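Local coordinates for ABC transporter sugar binding protein (Xanthomonas axonopodis pv. citri, PDB 3UOR) that probably binds maltose or a related sugar in the periplasm and delivers it to an ABC transporter for import, at residues L208-G220 with D406-F420. Residues are numbered along the deposited sequence; the frame is centred on the assembly and turned at random.
Sequences LLRDHDNYGNFRG and DQRVDEILAKRRWIF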
loop_
_atom_site.group_PDB
_atom_site.type_symbol
_atom_site.label_atom_id
_atom_site.label_comp_id
_atom_site.label_asym_id
_atom_site.label_seq_id
_atom_site.Cartn_x
_atom_site.Cartn_y
_atom_site.Cartn_z
ATOM N N LEU A 208 -6.840 14.588 -3.650
ATOM C CA LEU A 208 -6.055 14.702 -4.881
ATOM C C LEU A 208 -6.901 14.869 -6.150
ATOM O O LEU A 208 -6.378 15.254 -7.197
ATOM C CB LEU A 208 -5.116 13.509 -5.018
ATOM C CG LEU A 208 -3.902 13.594 -4.097
ATOM C CD1 LEU A 208 -3.065 12.340 -4.179
ATOM C CD2 LEU A 208 -3.057 14.819 -4.448
ATOM N N LEU A 209 -8.198 14.568 -6.073
ATOM C CA LEU A 209 -9.121 14.863 -7.183
ATOM C C LEU A 209 -10.217 15.766 -6.647
ATOM O O LEU A 209 -10.366 15.906 -5.433
ATOM C CB LEU A 209 -9.752 13.578 -7.731
ATOM C CG LEU A 209 -8.782 12.517 -8.253
ATOM C CD1 LEU A 209 -9.577 11.326 -8.792
ATOM C CD2 LEU A 209 -7.899 13.130 -9.355
ATOM N N ARG A 210 -10.992 16.376 -7.529
ATOM C CA ARG A 210 -12.047 17.270 -7.072
ATOM C C ARG A 210 -13.277 17.141 -7.939
ATOM O O ARG A 210 -13.235 16.538 -9.016
ATOM C CB ARG A 210 -11.579 18.724 -7.094
ATOM C CG ARG A 210 -11.173 19.196 -8.504
ATOM C CD ARG A 210 -10.559 20.588 -8.489
ATOM N NE ARG A 210 -10.093 20.951 -9.818
ATOM C CZ ARG A 210 -10.881 21.429 -10.772
ATOM N NH1 ARG A 210 -12.173 21.604 -10.526
ATOM N NH2 ARG A 210 -10.379 21.721 -11.972
ATOM N N ASP A 211 -14.370 17.722 -7.452
ATOM C CA ASP A 211 -15.617 17.831 -8.196
ATOM C C ASP A 211 -16.095 16.472 -8.704
ATOM O O ASP A 211 -16.087 16.198 -9.907
ATOM C CB ASP A 211 -15.478 18.844 -9.337
ATOM C CG ASP A 211 -16.794 19.088 -10.059
ATOM O OD1 ASP A 211 -16.768 19.434 -11.260
ATOM O OD2 ASP A 211 -17.859 18.927 -9.426
ATOM N N HIS A 212 -16.510 15.634 -7.765
ATOM C CA HIS A 212 -17.012 14.298 -8.050
ATOM C C HIS A 212 -15.917 13.442 -8.649
ATOM O O HIS A 212 -16.187 12.493 -9.395
ATOM C CB HIS A 212 -18.237 14.344 -8.961
ATOM C CG HIS A 212 -19.418 15.011 -8.337
ATOM N ND1 HIS A 212 -19.781 16.308 -8.630
ATOM C CD2 HIS A 212 -20.304 14.571 -7.412
ATOM C CE1 HIS A 212 -20.853 16.630 -7.929
ATOM N NE2 HIS A 212 -21.192 15.593 -7.185
ATOM N N ASP A 213 -14.685 13.772 -8.273
ATOM C CA ASP A 213 -13.508 13.060 -8.752
ATOM C C ASP A 213 -13.451 13.081 -10.275
ATOM O O ASP A 213 -12.926 12.168 -10.889
ATOM C CB ASP A 213 -13.483 11.637 -8.220
ATOM C CG ASP A 213 -13.164 11.580 -6.731
ATOM O OD1 ASP A 213 -12.809 12.625 -6.138
ATOM O OD2 ASP A 213 -13.258 10.486 -6.152
ATOM N N ASN A 214 -13.995 14.148 -10.859
ATOM C CA ASN A 214 -14.000 14.346 -12.295
ATOM C C ASN A 214 -12.836 15.202 -12.772
ATOM O O ASN A 214 -12.602 15.288 -13.960
ATOM C CB ASN A 214 -15.322 14.969 -12.758
ATOM C CG ASN A 214 -16.481 14.005 -12.647
ATOM O OD1 ASN A 214 -16.287 12.791 -12.650
ATOM N ND2 ASN A 214 -17.694 14.539 -12.543
ATOM N N TYR A 215 -12.117 15.845 -11.857
ATOM C CA TYR A 215 -10.978 16.677 -12.259
ATOM C C TYR A 215 -9.805 16.418 -11.355
ATOM O O TYR A 215 -9.983 16.032 -10.193
ATOM C CB TYR A 215 -11.313 18.154 -12.147
ATOM C CG TYR A 215 -12.313 18.672 -13.152
ATOM C CD1 TYR A 215 -11.900 19.121 -14.398
ATOM C CD2 TYR A 215 -13.669 18.734 -12.845
ATOM C CE1 TYR A 215 -12.806 19.608 -15.319
ATOM C CE2 TYR A 215 -14.584 19.212 -13.760
ATOM C CZ TYR A 215 -14.146 19.653 -14.992
ATOM O OH TYR A 215 -15.053 20.137 -15.906
ATOM N N GLY A 216 -8.602 16.647 -11.865
ATOM C CA GLY A 216 -7.430 16.551 -11.017
ATOM C C GLY A 216 -7.424 17.720 -10.047
ATOM O O GLY A 216 -7.953 18.775 -10.357
ATOM N N ASN A 217 -6.847 17.533 -8.869
ATOM C CA ASN A 217 -6.735 18.616 -7.915
ATOM C C ASN A 217 -5.300 18.741 -7.479
ATOM O O ASN A 217 -5.033 19.083 -6.326
ATOM C CB ASN A 217 -7.612 18.375 -6.681
ATOM C CG ASN A 217 -7.713 19.607 -5.793
ATOM O OD1 ASN A 217 -7.805 20.722 -6.283
ATOM N ND2 ASN A 217 -7.704 19.405 -4.484
ATOM N N PHE A 218 -4.374 18.473 -8.396
ATOM C CA PHE A 218 -2.956 18.559 -8.076
ATOM C C PHE A 218 -2.479 20.003 -7.955
ATOM O O PHE A 218 -1.445 20.282 -7.336
ATOM C CB PHE A 218 -2.123 17.721 -9.048
ATOM C CG PHE A 218 -2.395 16.239 -8.930
ATOM C CD1 PHE A 218 -1.623 15.442 -8.100
ATOM C CD2 PHE A 218 -3.449 15.661 -9.611
ATOM C CE1 PHE A 218 -1.877 14.078 -7.966
ATOM C CE2 PHE A 218 -3.713 14.307 -9.491
ATOM C CZ PHE A 218 -2.927 13.511 -8.661
ATOM N N ARG A 219 -3.261 20.927 -8.505
ATOM C CA ARG A 219 -3.014 22.349 -8.285
ATOM C C ARG A 219 -3.450 22.827 -6.893
ATOM O O ARG A 219 -3.216 23.984 -6.512
ATOM C CB ARG A 219 -3.723 23.179 -9.355
ATOM C CG ARG A 219 -2.948 23.259 -10.681
ATOM C CD ARG A 219 -3.782 23.943 -11.736
ATOM N NE ARG A 219 -4.957 23.151 -12.071
ATOM C CZ ARG A 219 -5.888 23.541 -12.928
ATOM N NH1 ARG A 219 -5.780 24.723 -13.525
ATOM N NH2 ARG A 219 -6.925 22.753 -13.176
ATOM N N GLY A 220 -4.112 21.950 -6.147
ATOM C CA GLY A 220 -4.567 22.294 -4.802
ATOM C C GLY A 220 -3.415 22.501 -3.835
ATOM O O GLY A 220 -2.285 22.073 -4.108
ATOM N N ASP A 406 -2.465 18.376 -13.681
ATOM C CA ASP A 406 -3.916 18.548 -13.819
ATOM C C ASP A 406 -4.432 18.430 -15.267
ATOM O O ASP A 406 -5.490 17.821 -15.504
ATOM C CB ASP A 406 -4.404 19.853 -13.164
ATOM C CG ASP A 406 -4.729 19.668 -11.675
ATOM O OD1 ASP A 406 -4.762 18.501 -11.209
ATOM O OD2 ASP A 406 -4.971 20.677 -10.977
ATOM N N GLN A 407 -3.703 19.004 -16.227
ATOM C CA GLN A 407 -4.086 18.862 -17.627
ATOM C C GLN A 407 -4.100 17.398 -18.018
ATOM O O GLN A 407 -5.053 16.939 -18.613
ATOM C CB GLN A 407 -3.148 19.620 -18.579
ATOM C CG GLN A 407 -3.266 21.126 -18.539
ATOM C CD GLN A 407 -2.357 21.797 -19.569
ATOM O OE1 GLN A 407 -1.588 22.713 -19.245
ATOM N NE2 GLN A 407 -2.434 21.328 -20.820
ATOM N N ARG A 408 -3.034 16.667 -17.704
ATOM C CA ARG A 408 -2.990 15.241 -18.035
ATOM C C ARG A 408 -4.119 14.496 -17.319
ATOM O O ARG A 408 -4.796 13.656 -17.908
ATOM C CB ARG A 408 -1.632 14.628 -17.668
ATOM C CG ARG A 408 -0.430 15.213 -18.459
ATOM C CD ARG A 408 -0.634 15.115 -19.990
ATOM N NE ARG A 408 -0.273 16.377 -20.639
ATOM C CZ ARG A 408 -1.126 17.164 -21.287
ATOM N NH1 ARG A 408 -2.386 16.808 -21.414
ATOM N NH2 ARG A 408 -0.713 18.302 -21.821
ATOM N N VAL A 409 -4.337 14.809 -16.048
ATOM C CA VAL A 409 -5.342 14.067 -15.274
ATOM C C VAL A 409 -6.754 14.378 -15.780
ATOM O O VAL A 409 -7.578 13.484 -15.920
ATOM C CB VAL A 409 -5.198 14.316 -13.759
ATOM C CG1 VAL A 409 -6.349 13.642 -12.968
ATOM C CG2 VAL A 409 -3.826 13.800 -13.283
ATOM N N ASP A 410 -7.004 15.637 -16.115
ATOM C CA ASP A 410 -8.274 16.031 -16.711
ATOM C C ASP A 410 -8.579 15.294 -18.017
ATOM O O ASP A 410 -9.741 14.966 -18.277
ATOM C CB ASP A 410 -8.319 17.553 -16.902
ATOM C CG ASP A 410 -8.430 18.294 -15.574
ATOM O OD1 ASP A 410 -8.583 17.617 -14.548
ATOM O OD2 ASP A 410 -8.387 19.537 -15.548
ATOM N N GLU A 411 -7.551 15.029 -18.832
ATOM C CA GLU A 411 -7.736 14.190 -20.027
ATOM C C GLU A 411 -8.044 12.752 -19.653
ATOM O O GLU A 411 -8.992 12.142 -20.174
ATOM C CB GLU A 411 -6.501 14.251 -20.942
ATOM C CG GLU A 411 -6.183 15.660 -21.335
ATOM C CD GLU A 411 -4.900 15.782 -22.131
ATOM O OE1 GLU A 411 -4.108 14.810 -22.125
ATOM O OE2 GLU A 411 -4.695 16.862 -22.748
ATOM N N ILE A 412 -7.255 12.194 -18.740
ATOM C CA ILE A 412 -7.513 10.825 -18.275
ATOM C C ILE A 412 -8.961 10.661 -17.773
ATOM O O ILE A 412 -9.634 9.658 -18.056
ATOM C CB ILE A 412 -6.488 10.414 -17.197
ATOM C CG1 ILE A 412 -5.103 10.259 -17.836
ATOM C CG2 ILE A 412 -6.924 9.138 -16.510
ATOM C CD1 ILE A 412 -3.973 10.235 -16.865
ATOM N N LEU A 413 -9.463 11.676 -17.079
ATOM C CA LEU A 413 -10.797 11.604 -16.478
ATOM C C LEU A 413 -11.903 12.027 -17.435
ATOM O O LEU A 413 -13.061 12.119 -17.035
ATOM C CB LEU A 413 -10.855 12.473 -15.212
ATOM C CG LEU A 413 -9.973 12.001 -14.041
ATOM C CD1 LEU A 413 -9.904 13.041 -12.927
ATOM C CD2 LEU A 413 -10.493 10.681 -13.504
ATOM N N ALA A 414 -11.561 12.285 -18.695
ATOM C CA ALA A 414 -12.541 12.843 -19.617
ATOM C C ALA A 414 -13.755 11.955 -19.805
ATOM O O ALA A 414 -14.864 12.456 -19.894
ATOM C CB ALA A 414 -11.905 13.147 -20.991
ATOM N N LYS A 415 -13.557 10.644 -19.935
ATOM C CA LYS A 415 -14.705 9.760 -20.165
ATOM C C LYS A 415 -15.604 9.727 -18.917
ATOM O O LYS A 415 -16.825 9.876 -19.001
ATOM C CB LYS A 415 -14.237 8.356 -20.501
ATOM C CG LYS A 415 -15.364 7.373 -20.725
ATOM C CD LYS A 415 -14.778 6.007 -21.048
ATOM C CE LYS A 415 -15.857 4.993 -21.364
ATOM N NZ LYS A 415 -15.272 3.707 -21.868
ATOM N N ARG A 416 -14.979 9.549 -17.758
ATOM C CA ARG A 416 -15.705 9.596 -16.486
ATOM C C ARG A 416 -16.509 10.894 -16.373
ATOM O O ARG A 416 -17.703 10.866 -16.123
ATOM C CB ARG A 416 -14.730 9.492 -15.307
ATOM C CG ARG A 416 -15.393 9.719 -13.933
ATOM C CD ARG A 416 -14.364 9.773 -12.799
ATOM N NE ARG A 416 -15.024 10.131 -11.548
ATOM C CZ ARG A 416 -15.647 9.254 -10.766
ATOM N NH1 ARG A 416 -15.672 7.971 -11.094
ATOM N NH2 ARG A 416 -16.237 9.657 -9.653
ATOM N N ARG A 417 -15.849 12.033 -16.548
ATOM C CA ARG A 417 -16.522 13.334 -16.459
ATOM C C ARG A 417 -17.674 13.463 -17.461
ATOM O O ARG A 417 -18.708 14.034 -17.138
ATOM C CB ARG A 417 -15.510 14.452 -16.667
ATOM C CG ARG A 417 -16.043 15.864 -16.541
ATOM C CD ARG A 417 -14.883 16.849 -16.554
ATOM N NE ARG A 417 -14.086 16.720 -17.760
ATOM C CZ ARG A 417 -12.841 16.262 -17.819
ATOM N NH1 ARG A 417 -12.193 15.892 -16.720
ATOM N NH2 ARG A 417 -12.231 16.198 -18.998
ATOM N N TRP A 418 -17.502 12.924 -18.667
ATOM C CA TRP A 418 -18.513 13.033 -19.718
ATOM C C TRP A 418 -19.747 12.214 -19.387
ATOM O O TRP A 418 -20.881 12.661 -19.546
ATOM C CB TRP A 418 -17.943 12.541 -21.043
ATOM C CG TRP A 418 -18.963 12.354 -22.119
ATOM C CD1 TRP A 418 -19.602 11.186 -22.473
ATOM C CD2 TRP A 418 -19.471 13.366 -22.994
ATOM N NE1 TRP A 418 -20.466 11.420 -23.529
ATOM C CE2 TRP A 418 -20.404 12.749 -23.859
ATOM C CE3 TRP A 418 -19.229 14.734 -23.131
ATOM C CZ2 TRP A 418 -21.093 13.461 -24.838
ATOM C CZ3 TRP A 418 -19.911 15.434 -24.098
ATOM C CH2 TRP A 418 -20.829 14.797 -24.944
ATOM N N ILE A 419 -19.520 10.981 -18.968
ATOM C CA ILE A 419 -20.607 10.150 -18.503
ATOM C C ILE A 419 -21.379 10.858 -17.381
ATOM O O ILE A 419 -22.600 10.808 -17.340
ATOM C CB ILE A 419 -20.090 8.801 -18.016
ATOM C CG1 ILE A 419 -19.629 7.954 -19.211
ATOM C CG2 ILE A 419 -21.177 8.082 -17.203
ATOM C CD1 ILE A 419 -18.847 6.706 -18.800
ATOM N N PHE A 420 -20.665 11.525 -16.482
ATOM C CA PHE A 420 -21.297 12.251 -15.378
ATOM C C PHE A 420 -22.180 13.384 -15.898
ATOM O O PHE A 420 -23.287 13.589 -15.420
ATOM C CB PHE A 420 -20.233 12.826 -14.442
ATOM C CG PHE A 420 -20.789 13.679 -13.334
ATOM C CD1 PHE A 420 -20.808 15.063 -13.447
ATOM C CD2 PHE A 420 -21.284 13.099 -12.178
ATOM C CE1 PHE A 420 -21.312 15.859 -12.430
ATOM C CE2 PHE A 420 -21.802 13.891 -11.150
ATOM C CZ PHE A 420 -21.811 15.274 -11.280
HETATM O O HOH W 1 -8.046 20.207 -12.697
HETATM O O HOH W 2 -7.470 21.811 -10.126
#
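Asp406 receives the turn at 217-220 with both carboxylate oxygens. Asp406 OD1 takes the backbone N of Phe218 on its syn side at 2.8 Å, while Asp406 OD2 uses its anti lone pair for Arg219 NE at 2.7 Å, a salt bridge that is nearly straight (170°) and in the guanidinium plane. The backbone N of Arg219 reaches the same OD2 from above the carboxylate plane, so one buried carboxylate fixes two successive amides. A turn further along helix 398-412, Asp410 OD1 accepts Gly216 N at 2.9 Å. Between the two aspartates packing is close: Val409 sets CG1 against Gly216 CA (3.7 Å) and CG2 against Phe218 CE2. The partner is a two-stranded β-hairpin, 209-210 with 215-216, closed by a type I' turn and carrying a classic bulge at Asn214 and Tyr215; it rests across the junction of helices 398-412 and 414-422. Arg417, bent at chi3 (58°), lays CD over the Tyr215 ring face; NH1 bonds Asn214 O, and NH1 and NH2 together grip Asp410 O. On the wetter side, ordered waters bridge Arg210 to both aspartates. At the exposed hairpin tip Arg416 NH2 holds His212 O, and Phe420 CZ sits 3.5 Å above the His212 ring, offset toward its rim.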